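Side-chain contacts in R.MvaI (Kocuria varians, PDB 2OA9), which is a monomeric restriction endonuclease of the PDDEXK clan that recognises its DNA target asymmetrically and probably cuts it with the help of metal ions: residues I15-D20 and E43-N48; N109-S114 and K139-I144; K122-W127 and R133-D138. All coordinates share one frame; numbering follows the deposited sequence.

Interaction 1: residues I15-D20 and E43-N48. With CD (cadmium ion), chain I; CD (cadmium ion), chain K.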
loop_
_atom_site.group_PDB
_atom_site.type_symbol
_atom_site.label_atom_id
_atom_site.label_comp_id
_atom_site.label_asym_id
_atom_site.label_seq_id
_atom_site.Cartn_x
_atom_site.Cartn_y
_atom_site.Cartn_z
ATOM N N ILE A 15 -12.204 0.255 19.170
ATOM C CA ILE A 15 -13.026 -0.205 18.040
ATOM C C ILE A 15 -14.187 -1.086 18.531
ATOM O O ILE A 15 -15.312 -0.969 18.065
ATOM C CB ILE A 15 -12.149 -0.918 17.019
ATOM C CG1 ILE A 15 -11.215 0.069 16.335
ATOM C CG2 ILE A 15 -12.977 -1.662 15.992
ATOM C CD1 ILE A 15 -10.113 -0.564 15.516
ATOM N N GLN A 16 -13.935 -1.951 19.502
ATOM C CA GLN A 16 -14.956 -2.780 20.073
ATOM C C GLN A 16 -16.065 -1.934 20.716
ATOM O O GLN A 16 -17.237 -2.272 20.593
ATOM C CB GLN A 16 -14.332 -3.728 21.102
ATOM C CG GLN A 16 -15.344 -4.709 21.679
ATOM C CD GLN A 16 -15.641 -5.840 20.739
ATOM O OE1 GLN A 16 -14.784 -6.708 20.530
ATOM N NE2 GLN A 16 -16.851 -5.850 20.155
ATOM N N ASN A 17 -15.705 -0.836 21.373
ATOM C CA ASN A 17 -16.673 0.047 21.969
ATOM C C ASN A 17 -17.492 0.788 20.946
ATOM O O ASN A 17 -18.671 1.012 21.172
ATOM C CB ASN A 17 -16.004 1.074 22.878
ATOM C CG ASN A 17 -15.464 0.464 24.176
ATOM O OD1 ASN A 17 -15.815 -0.653 24.555
ATOM N ND2 ASN A 17 -14.619 1.196 24.848
ATOM N N VAL A 18 -16.884 1.180 19.828
ATOM C CA VAL A 18 -17.663 1.838 18.777
ATOM C C VAL A 18 -18.646 0.815 18.173
ATOM O O VAL A 18 -19.862 1.070 18.026
ATOM C CB VAL A 18 -16.733 2.446 17.691
ATOM C CG1 VAL A 18 -17.577 2.889 16.477
ATOM C CG2 VAL A 18 -15.945 3.572 18.212
ATOM N N VAL A 19 -18.166 -0.379 17.843
ATOM C CA VAL A 19 -19.039 -1.384 17.217
ATOM C C VAL A 19 -20.208 -1.734 18.139
ATOM O O VAL A 19 -21.369 -1.757 17.714
ATOM C CB VAL A 19 -18.240 -2.641 16.803
ATOM C CG1 VAL A 19 -19.161 -3.771 16.435
ATOM C CG2 VAL A 19 -17.360 -2.349 15.625
ATOM N N ASP A 20 -19.916 -1.951 19.415
ATOM C CA ASP A 20 -20.943 -2.356 20.370
ATOM C C ASP A 20 -21.817 -1.211 20.854
ATOM O O ASP A 20 -22.684 -1.406 21.717
ATOM C CB ASP A 20 -20.301 -3.041 21.568
ATOM C CG ASP A 20 -19.695 -4.398 21.224
ATOM O OD1 ASP A 20 -19.862 -4.885 20.087
ATOM O OD2 ASP A 20 -19.051 -5.056 22.066
ATOM N N GLU A 43 -12.122 8.965 17.763
ATOM C CA GLU A 43 -11.535 10.107 18.422
ATOM C C GLU A 43 -12.102 10.280 19.838
ATOM O O GLU A 43 -11.364 10.570 20.746
ATOM C CB GLU A 43 -11.761 11.370 17.576
ATOM C CG GLU A 43 -11.146 12.642 18.152
ATOM C CD GLU A 43 -9.629 12.610 18.208
ATOM O OE1 GLU A 43 -8.981 11.864 17.428
ATOM O OE2 GLU A 43 -9.077 13.352 19.045
ATOM N N LYS A 44 -13.404 10.079 20.022
ATOM C CA LYS A 44 -14.016 10.142 21.351
ATOM C C LYS A 44 -13.545 9.041 22.294
ATOM O O LYS A 44 -13.436 9.257 23.486
ATOM C CB LYS A 44 -15.544 10.083 21.268
ATOM C CG LYS A 44 -16.180 11.320 20.711
ATOM C CD LYS A 44 -17.654 11.091 20.356
ATOM N N GLU A 45 -13.264 7.853 21.767
ATOM C CA GLU A 45 -12.642 6.814 22.579
ATOM C C GLU A 45 -11.241 7.091 23.139
ATOM O O GLU A 45 -10.859 6.519 24.167
ATOM C CB GLU A 45 -12.601 5.488 21.815
ATOM C CG GLU A 45 -13.940 4.793 21.670
ATOM C CD GLU A 45 -14.623 4.560 23.013
ATOM O OE1 GLU A 45 -15.674 5.186 23.241
ATOM O OE2 GLU A 45 -14.093 3.814 23.870
ATOM N N GLU A 46 -10.436 7.920 22.491
ATOM C CA GLU A 46 -9.147 8.322 23.104
ATOM C C GLU A 46 -9.327 8.841 24.528
ATOM O O GLU A 46 -8.641 8.411 25.448
ATOM C CB GLU A 46 -8.449 9.408 22.282
ATOM C CG GLU A 46 -7.899 8.938 20.946
ATOM C CD GLU A 46 -7.417 10.091 20.072
ATOM O OE1 GLU A 46 -7.398 11.263 20.561
ATOM O OE2 GLU A 46 -7.059 9.837 18.892
ATOM N N ASP A 47 -10.265 9.772 24.702
ATOM C CA ASP A 47 -10.553 10.351 26.014
ATOM C C ASP A 47 -11.129 9.325 26.988
ATOM O O ASP A 47 -10.697 9.241 28.144
ATOM C CB ASP A 47 -11.543 11.522 25.864
ATOM N N ASN A 48 -12.102 8.539 26.518
ATOM C CA ASN A 48 -12.762 7.553 27.367
ATOM C C ASN A 48 -11.857 6.440 27.853
ATOM O O ASN A 48 -12.153 5.816 28.878
ATOM C CB ASN A 48 -13.933 6.906 26.630
ATOM C CG ASN A 48 -15.141 7.769 26.607
ATOM O OD1 ASN A 48 -15.401 8.497 27.559
ATOM N ND2 ASN A 48 -15.910 7.692 25.514
HETATM CD CD CD I . -6.903 12.431 18.674
HETATM CD CD CD K . -20.555 -6.902 19.409
HETATM O O HOH W 1 -5.595 14.110 19.490
#
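The flat amide of N17 and the flat carboxylate of E45 meet nearly at right angles, their planes 83° apart. From the amide, E45 OE2 is approached edge-on: the oxygen lies almost in the N17 plane, and the bond from N17 ND2 to E45 OE2, 2.8 Å long, is close to straight with 173° at the hydrogen. Seen from E45, the donor comes in from above the carboxylate plane, tilted well out of it, with no lone pair singled out. N17 CB also sits near that oxygen. A bend at chi2 of E45 (-55°) turns its carboxylate toward the C-terminal end of its own helix, where N48 ND2 makes a weak bond to the other oxygen, E45 OE1. Next to the polar pair, V18 CG2 comes within 4.2 Å of E45 CG, the two side chains passing in opposite directions. The contact thus joins helix 6-19 near its C-terminal end to helix 33-49 by one polar bridge and a light apolar touch. V18 packs further on F38 and L41 of the second helix, with I15 beside it on F38. Away from the bridge, each segment holds a cadmium ion. E43 and E46, one helical turn apart, clasp the first with both oxygens each; E46 OE1 is 2.3 Å from the metal, and H55 and a water join the site. The second is bound by D20 OD1 at 2.2 Å together with V249, whose terminal carboxylate also accepts a hydrogen bond from Q16 NE2.

Interaction 2: residues N109-S114 and K139-I144; sequences NRKTNS and KQDIMI
Two lysines, K111 and K139, reach across this contact in opposite senses, one to a carboxylate and the other to a backbone carbonyl. The ionic part is the salt bridge between K111 NZ and D141 OD1, 2.8 Å long, whose hydrogen bond is weak in geometry. The two side chains cross at about a right angle. The ammonium group of K111 meets the carboxylate through OD1, while D141 CG stays 3.6 Å from K111 NZ. A bend at chi3 of K111 (-67°) turns the end of an otherwise extended chain toward the aspartate. On its way the aliphatic part of the lysine packs against F137.

The second link is a hydrogen bond of charged side chain to main chain: K139 NZ donates to S114 O over 2.8 Å. It comes from above the carbonyl plane, 40° out of it, with a C=O...N angle of 138°. K139 is kinked at chi2 and straight beyond, which carries NZ back from its own turn to the other segment. The same NZ also makes a salt bridge with D120, so it has both a carboxylate and a carbonyl as partners. The hydroxyl of S114 takes no part in this link and pairs instead with S116.

Both links are polar, and the surface buried between the segments amounts to 148 Å². Close by, T112 is bound through its backbone to F121. At the protein surface the loop between strands 100-106 and 119-126 is thus fastened to the turn linking strands 131-138 and 143-151, the second hairpin connection of a three-stranded antiparallel sheet.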
loop_
_atom_site.group_PDB
_atom_site.type_symbol
_atom_site.label_atom_id
_atom_site.label_comp_id
_atom_site.label_asym_id
_atom_site.label_seq_id
_atom_site.Cartn_x
_atom_site.Cartn_y
_atom_site.Cartn_z
ATOM N N ASN A 109 3.293 -11.807 -12.068
ATOM C CA ASN A 109 2.576 -12.929 -12.670
ATOM C C ASN A 109 2.651 -12.943 -14.203
ATOM O O ASN A 109 2.527 -14.015 -14.836
ATOM C CB ASN A 109 1.126 -12.924 -12.194
ATOM C CG ASN A 109 0.339 -11.700 -12.652
ATOM O OD1 ASN A 109 0.842 -10.599 -12.630
ATOM N ND2 ASN A 109 -0.942 -11.905 -13.033
ATOM N N ARG A 110 2.817 -11.765 -14.802
ATOM C CA ARG A 110 2.876 -11.600 -16.254
ATOM C C ARG A 110 3.928 -10.562 -16.538
ATOM O O ARG A 110 4.194 -9.705 -15.688
ATOM C CB ARG A 110 1.561 -11.012 -16.801
ATOM C CG ARG A 110 0.257 -11.415 -16.115
ATOM C CD ARG A 110 -0.992 -11.207 -17.022
ATOM N NE ARG A 110 -1.761 -12.434 -17.252
ATOM C CZ ARG A 110 -1.326 -13.491 -17.948
ATOM N NH1 ARG A 110 -0.123 -13.502 -18.527
ATOM N NH2 ARG A 110 -2.115 -14.551 -18.084
ATOM N N LYS A 111 4.515 -10.619 -17.720
ATOM C CA LYS A 111 5.286 -9.497 -18.256
ATOM C C LYS A 111 4.331 -8.393 -18.673
ATOM O O LYS A 111 3.210 -8.659 -19.125
ATOM C CB LYS A 111 5.971 -9.904 -19.548
ATOM C CG LYS A 111 7.096 -10.858 -19.460
ATOM C CD LYS A 111 7.969 -10.727 -20.736
ATOM C CE LYS A 111 7.279 -11.179 -22.000
ATOM N NZ LYS A 111 8.229 -11.297 -23.142
ATOM N N THR A 112 4.830 -7.169 -18.675
ATOM C CA THR A 112 4.116 -6.036 -19.242
ATOM C C THR A 112 4.129 -6.160 -20.742
ATOM O O THR A 112 4.877 -6.954 -21.304
ATOM C CB THR A 112 4.747 -4.683 -18.844
ATOM O OG1 THR A 112 6.123 -4.583 -19.305
ATOM C CG2 THR A 112 4.779 -4.489 -17.298
ATOM N N ASN A 113 3.247 -5.398 -21.396
ATOM C CA ASN A 113 3.227 -5.350 -22.867
ATOM C C ASN A 113 2.872 -3.959 -23.420
ATOM O O ASN A 113 2.016 -3.832 -24.291
ATOM C CB ASN A 113 2.296 -6.431 -23.450
ATOM C CG ASN A 113 2.693 -6.839 -24.860
ATOM O OD1 ASN A 113 3.185 -7.944 -25.095
ATOM N ND2 ASN A 113 2.509 -5.941 -25.797
ATOM N N SER A 114 3.565 -2.924 -22.946
ATOM C CA SER A 114 3.263 -1.543 -23.345
ATOM C C SER A 114 3.888 -1.197 -24.696
ATOM O O SER A 114 5.067 -1.446 -24.961
ATOM C CB SER A 114 3.740 -0.508 -22.291
ATOM O OG SER A 114 3.706 0.846 -22.793
ATOM N N LYS A 139 11.723 -6.758 -26.979
ATOM C CA LYS A 139 10.463 -7.072 -27.662
ATOM C C LYS A 139 10.552 -8.381 -28.428
ATOM O O LYS A 139 9.530 -8.891 -28.895
ATOM C CB LYS A 139 10.043 -5.910 -28.596
ATOM C CG LYS A 139 9.605 -4.649 -27.856
ATOM C CD LYS A 139 8.383 -4.856 -26.979
ATOM C CE LYS A 139 8.004 -3.565 -26.256
ATOM N NZ LYS A 139 6.624 -3.639 -25.669
ATOM N N GLN A 140 11.761 -8.930 -28.535
ATOM C CA GLN A 140 11.973 -10.278 -29.052
ATOM C C GLN A 140 11.996 -11.355 -27.943
ATOM O O GLN A 140 12.454 -12.469 -28.183
ATOM C CB GLN A 140 13.261 -10.309 -29.883
ATOM C CG GLN A 140 13.259 -9.408 -31.138
ATOM C CD GLN A 140 13.419 -7.922 -30.830
ATOM O OE1 GLN A 140 12.639 -7.075 -31.325
ATOM N NE2 GLN A 140 14.444 -7.588 -30.040
ATOM N N ASP A 141 11.479 -11.019 -26.753
ATOM C CA ASP A 141 11.364 -11.934 -25.602
ATOM C C ASP A 141 12.694 -12.413 -25.019
ATOM O O ASP A 141 12.744 -13.402 -24.309
ATOM C CB ASP A 141 10.451 -13.137 -25.903
ATOM C CG ASP A 141 9.049 -12.721 -26.314
ATOM O OD1 ASP A 141 8.589 -11.637 -25.908
ATOM O OD2 ASP A 141 8.312 -13.417 -27.049
ATOM N N ILE A 142 13.768 -11.685 -25.291
ATOM C CA ILE A 142 15.043 -11.985 -24.661
ATOM C C ILE A 142 15.052 -11.287 -23.297
ATOM O O ILE A 142 14.902 -10.074 -23.248
ATOM C CB ILE A 142 16.240 -11.479 -25.497
ATOM C CG1 ILE A 142 16.241 -12.078 -26.912
ATOM C CG2 ILE A 142 17.562 -11.801 -24.764
ATOM C CD1 ILE A 142 16.632 -13.533 -26.929
ATOM N N MET A 143 15.284 -12.033 -22.220
ATOM C CA MET A 143 15.494 -11.448 -20.879
ATOM C C MET A 143 16.933 -10.957 -20.805
ATOM O O MET A 143 17.871 -11.743 -20.670
ATOM C CB MET A 143 15.224 -12.493 -19.793
ATOM C CG MET A 143 14.346 -12.127 -18.659
ATOM S SD MET A 143 15.005 -12.518 -17.046
ATOM C CE MET A 143 16.130 -11.133 -17.054
ATOM N N ILE A 144 17.095 -9.653 -20.914
ATOM C CA ILE A 144 18.413 -9.044 -21.124
ATOM C C ILE A 144 19.048 -8.648 -19.804
ATOM O O ILE A 144 20.249 -8.355 -19.765
ATOM C CB ILE A 144 18.400 -7.880 -22.172
ATOM C CG1 ILE A 144 17.379 -6.819 -21.779
ATOM C CG2 ILE A 144 18.130 -8.412 -23.609
ATOM C CD1 ILE A 144 17.403 -5.570 -22.584
#

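Interaction 3: residues K122-W127 and R133-D138; sequences KIDIDW and RLEVFD. With CD (cadmium ion), chain G.
K122 leaves its strand with CG anti to the backbone N (chi1 -170°) and then curls at chi3 and chi4, while E135 stays extended beyond CG; the two side chains run alongside each other, and K122 NZ closes a 2.7 Å salt bridge to E135 OE1. The ammonium group reaches that oxygen on its syn side, 17° out of the carboxylate plane. R133 is likewise extended from CG to NE and lies beside D126. The two form a side-on salt bridge, with NE and NH2 both on D126 OD2: R133 NE meets D126 OD2 at 2.9 Å on the anti lone pair, and R133 NH2 adds a longer bond to the same atom. That oxygen lies in the guanidinium plane, although the two flat groups are turned 40° apart. R133 NH1 is held by the carbonyl of N146 on the next strand.

Between these pairs, D124 CB packs against E135 OE2 at 3.3 Å, with the two carboxylate planes almost parallel. Both D124 oxygens bind a cadmium ion, OD1 at 2.3 Å; a water on the metal donates to I125 O. The cation probably eases the closeness of the two acids. At the other end, K122 CB touches the edge of the F137 ring through CE2. On the reverse face I123 CD1 meets L134 CD1 at 3.8 Å, and I123 continues onto I202 of helix 195-204.

Backbone bonds pair K122 with E135 and D124 with R133 both ways, flanking the non-hydrogen-bonded pair I123 and L134. This is an antiparallel beta hairpin of strands 119-126 and 131-138, with a charged, metal-binding face and an apolar face against a helix; D124 and I125 also bind calcium in another structure of this protein.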
loop_
_atom_site.group_PDB
_atom_site.type_symbol
_atom_site.label_atom_id
_atom_site.label_comp_id
_atom_site.label_asym_id
_atom_site.label_seq_id
_atom_site.Cartn_x
_atom_site.Cartn_y
_atom_site.Cartn_z
ATOM N N LYS A 122 9.009 -7.661 -15.744
ATOM C CA LYS A 122 8.337 -8.571 -14.806
ATOM C C LYS A 122 9.094 -8.574 -13.484
ATOM O O LYS A 122 10.308 -8.420 -13.451
ATOM C CB LYS A 122 8.252 -9.959 -15.396
ATOM C CG LYS A 122 7.355 -10.904 -14.576
ATOM C CD LYS A 122 6.960 -12.154 -15.383
ATOM C CE LYS A 122 8.077 -13.006 -15.898
ATOM N NZ LYS A 122 8.828 -13.703 -14.839
ATOM N N ILE A 123 8.414 -8.793 -12.374
ATOM C CA ILE A 123 9.101 -9.028 -11.095
ATOM C C ILE A 123 9.238 -10.537 -10.873
ATOM O O ILE A 123 8.339 -11.323 -11.170
ATOM C CB ILE A 123 8.333 -8.402 -9.921
ATOM C CG1 ILE A 123 8.062 -6.897 -10.160
ATOM C CG2 ILE A 123 9.075 -8.645 -8.579
ATOM C CD1 ILE A 123 9.298 -6.053 -10.160
ATOM N N ASP A 124 10.409 -10.965 -10.447
ATOM C CA ASP A 124 10.629 -12.353 -10.049
ATOM C C ASP A 124 11.211 -12.388 -8.637
ATOM O O ASP A 124 12.133 -11.644 -8.298
ATOM C CB ASP A 124 11.494 -13.164 -11.064
ATOM C CG ASP A 124 11.441 -14.627 -10.825
ATOM O OD1 ASP A 124 10.339 -15.231 -10.959
ATOM O OD2 ASP A 124 12.441 -15.277 -10.437
ATOM N N ILE A 125 10.699 -13.289 -7.811
ATOM C CA ILE A 125 11.217 -13.438 -6.465
ATOM C C ILE A 125 12.339 -14.470 -6.459
ATOM O O ILE A 125 12.134 -15.632 -6.745
ATOM C CB ILE A 125 10.104 -13.818 -5.435
ATOM C CG1 ILE A 125 8.834 -12.986 -5.583
ATOM C CG2 ILE A 125 10.667 -13.684 -4.023
ATOM C CD1 ILE A 125 8.956 -11.459 -5.331
ATOM N N ASP A 126 13.540 -14.025 -6.108
ATOM C CA ASP A 126 14.694 -14.897 -5.950
ATOM C C ASP A 126 14.727 -15.316 -4.480
ATOM O O ASP A 126 15.461 -14.752 -3.702
ATOM C CB ASP A 126 15.945 -14.120 -6.369
ATOM C CG ASP A 126 17.173 -14.950 -6.428
ATOM O OD1 ASP A 126 17.175 -16.109 -5.882
ATOM O OD2 ASP A 126 18.181 -14.489 -6.993
ATOM N N TRP A 127 13.937 -16.320 -4.137
ATOM C CA TRP A 127 13.747 -16.695 -2.735
ATOM C C TRP A 127 15.054 -17.136 -2.055
ATOM O O TRP A 127 15.286 -16.842 -0.880
ATOM C CB TRP A 127 12.690 -17.810 -2.612
ATOM C CG TRP A 127 11.277 -17.382 -2.936
ATOM C CD1 TRP A 127 10.603 -17.566 -4.127
ATOM C CD2 TRP A 127 10.350 -16.716 -2.061
ATOM N NE1 TRP A 127 9.344 -17.030 -4.032
ATOM C CE2 TRP A 127 9.155 -16.524 -2.774
ATOM C CE3 TRP A 127 10.402 -16.282 -0.728
ATOM C CZ2 TRP A 127 8.057 -15.867 -2.226
ATOM C CZ3 TRP A 127 9.296 -15.652 -0.194
ATOM C CH2 TRP A 127 8.153 -15.469 -0.928
ATOM N N ARG A 133 13.719 -9.327 -7.799
ATOM C CA ARG A 133 14.377 -8.852 -9.006
ATOM C C ARG A 133 13.427 -8.270 -10.015
ATOM O O ARG A 133 12.311 -8.785 -10.214
ATOM C CB ARG A 133 15.127 -9.994 -9.689
ATOM C CG ARG A 133 16.186 -10.607 -8.864
ATOM C CD ARG A 133 17.004 -11.670 -9.569
ATOM N NE ARG A 133 18.105 -12.180 -8.739
ATOM C CZ ARG A 133 19.300 -11.594 -8.627
ATOM N NH1 ARG A 133 19.604 -10.488 -9.299
ATOM N NH2 ARG A 133 20.215 -12.110 -7.816
ATOM N N LEU A 134 13.883 -7.195 -10.655
ATOM C CA LEU A 134 13.252 -6.676 -11.871
ATOM C C LEU A 134 13.867 -7.322 -13.100
ATOM O O LEU A 134 15.037 -7.083 -13.401
ATOM C CB LEU A 134 13.394 -5.142 -11.928
ATOM C CG LEU A 134 12.776 -4.435 -13.138
ATOM C CD1 LEU A 134 11.299 -4.574 -13.082
ATOM C CD2 LEU A 134 13.152 -3.016 -13.145
ATOM N N GLU A 135 13.069 -8.104 -13.828
ATOM C CA GLU A 135 13.443 -8.646 -15.101
ATOM C C GLU A 135 13.057 -7.736 -16.251
ATOM O O GLU A 135 11.931 -7.220 -16.279
ATOM C CB GLU A 135 12.754 -10.007 -15.295
ATOM C CG GLU A 135 13.120 -11.081 -14.284
ATOM C CD GLU A 135 12.335 -12.379 -14.468
ATOM O OE1 GLU A 135 11.166 -12.366 -14.939
ATOM O OE2 GLU A 135 12.911 -13.417 -14.080
ATOM N N VAL A 136 13.988 -7.569 -17.188
ATOM C CA VAL A 136 13.803 -6.702 -18.340
ATOM C C VAL A 136 13.946 -7.546 -19.589
ATOM O O VAL A 136 14.902 -8.300 -19.730
ATOM C CB VAL A 136 14.789 -5.532 -18.348
ATOM C CG1 VAL A 136 14.433 -4.565 -19.411
ATOM C CG2 VAL A 136 14.839 -4.802 -16.978
ATOM N N PHE A 137 12.982 -7.391 -20.487
ATOM C CA PHE A 137 12.912 -8.139 -21.721
ATOM C C PHE A 137 12.893 -7.174 -22.876
ATOM O O PHE A 137 12.241 -6.118 -22.823
ATOM C CB PHE A 137 11.611 -8.960 -21.783
ATOM C CG PHE A 137 11.432 -9.929 -20.650
ATOM C CD1 PHE A 137 11.745 -11.264 -20.785
ATOM C CD2 PHE A 137 10.900 -9.496 -19.446
ATOM C CE1 PHE A 137 11.559 -12.154 -19.737
ATOM C CE2 PHE A 137 10.747 -10.385 -18.384
ATOM C CZ PHE A 137 11.082 -11.680 -18.524
ATOM N N ASP A 138 13.578 -7.531 -23.952
ATOM C CA ASP A 138 13.326 -6.805 -25.199
ATOM C C ASP A 138 12.099 -7.398 -25.890
ATOM O O ASP A 138 11.457 -8.369 -25.408
ATOM C CB ASP A 138 14.569 -6.675 -26.076
ATOM C CG ASP A 138 15.031 -7.979 -26.670
ATOM O OD1 ASP A 138 14.235 -8.945 -26.815
ATOM O OD2 ASP A 138 16.217 -8.102 -27.083
HETATM CD CD CD G . 10.986 -17.407 -10.657
HETATM O O HOH W 2 10.960 -17.249 -8.428
#

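In the fold
From the N terminus, interaction 1 comes first: it closes a loop of 22 residues and ties helix 6-19 to helix 33-49. Interaction 2 closes one of 24 residues, fastening the 109-114 loop to the turn at the start of strand 143-151. Nested inside it, interaction 3 closes one of five, the hairpin of strands 119-126 and 131-138, and lies in the three-stranded sheet that 143-151 completes. The centres of these two are about 10 Å apart; I144 N probably bonds to V136 O, and F137 packs against M143. Interaction 1 stands on the opposite side of the chain's centre, about 32 Å from interaction 2 and 29 Å from interaction 3 between nearest atoms.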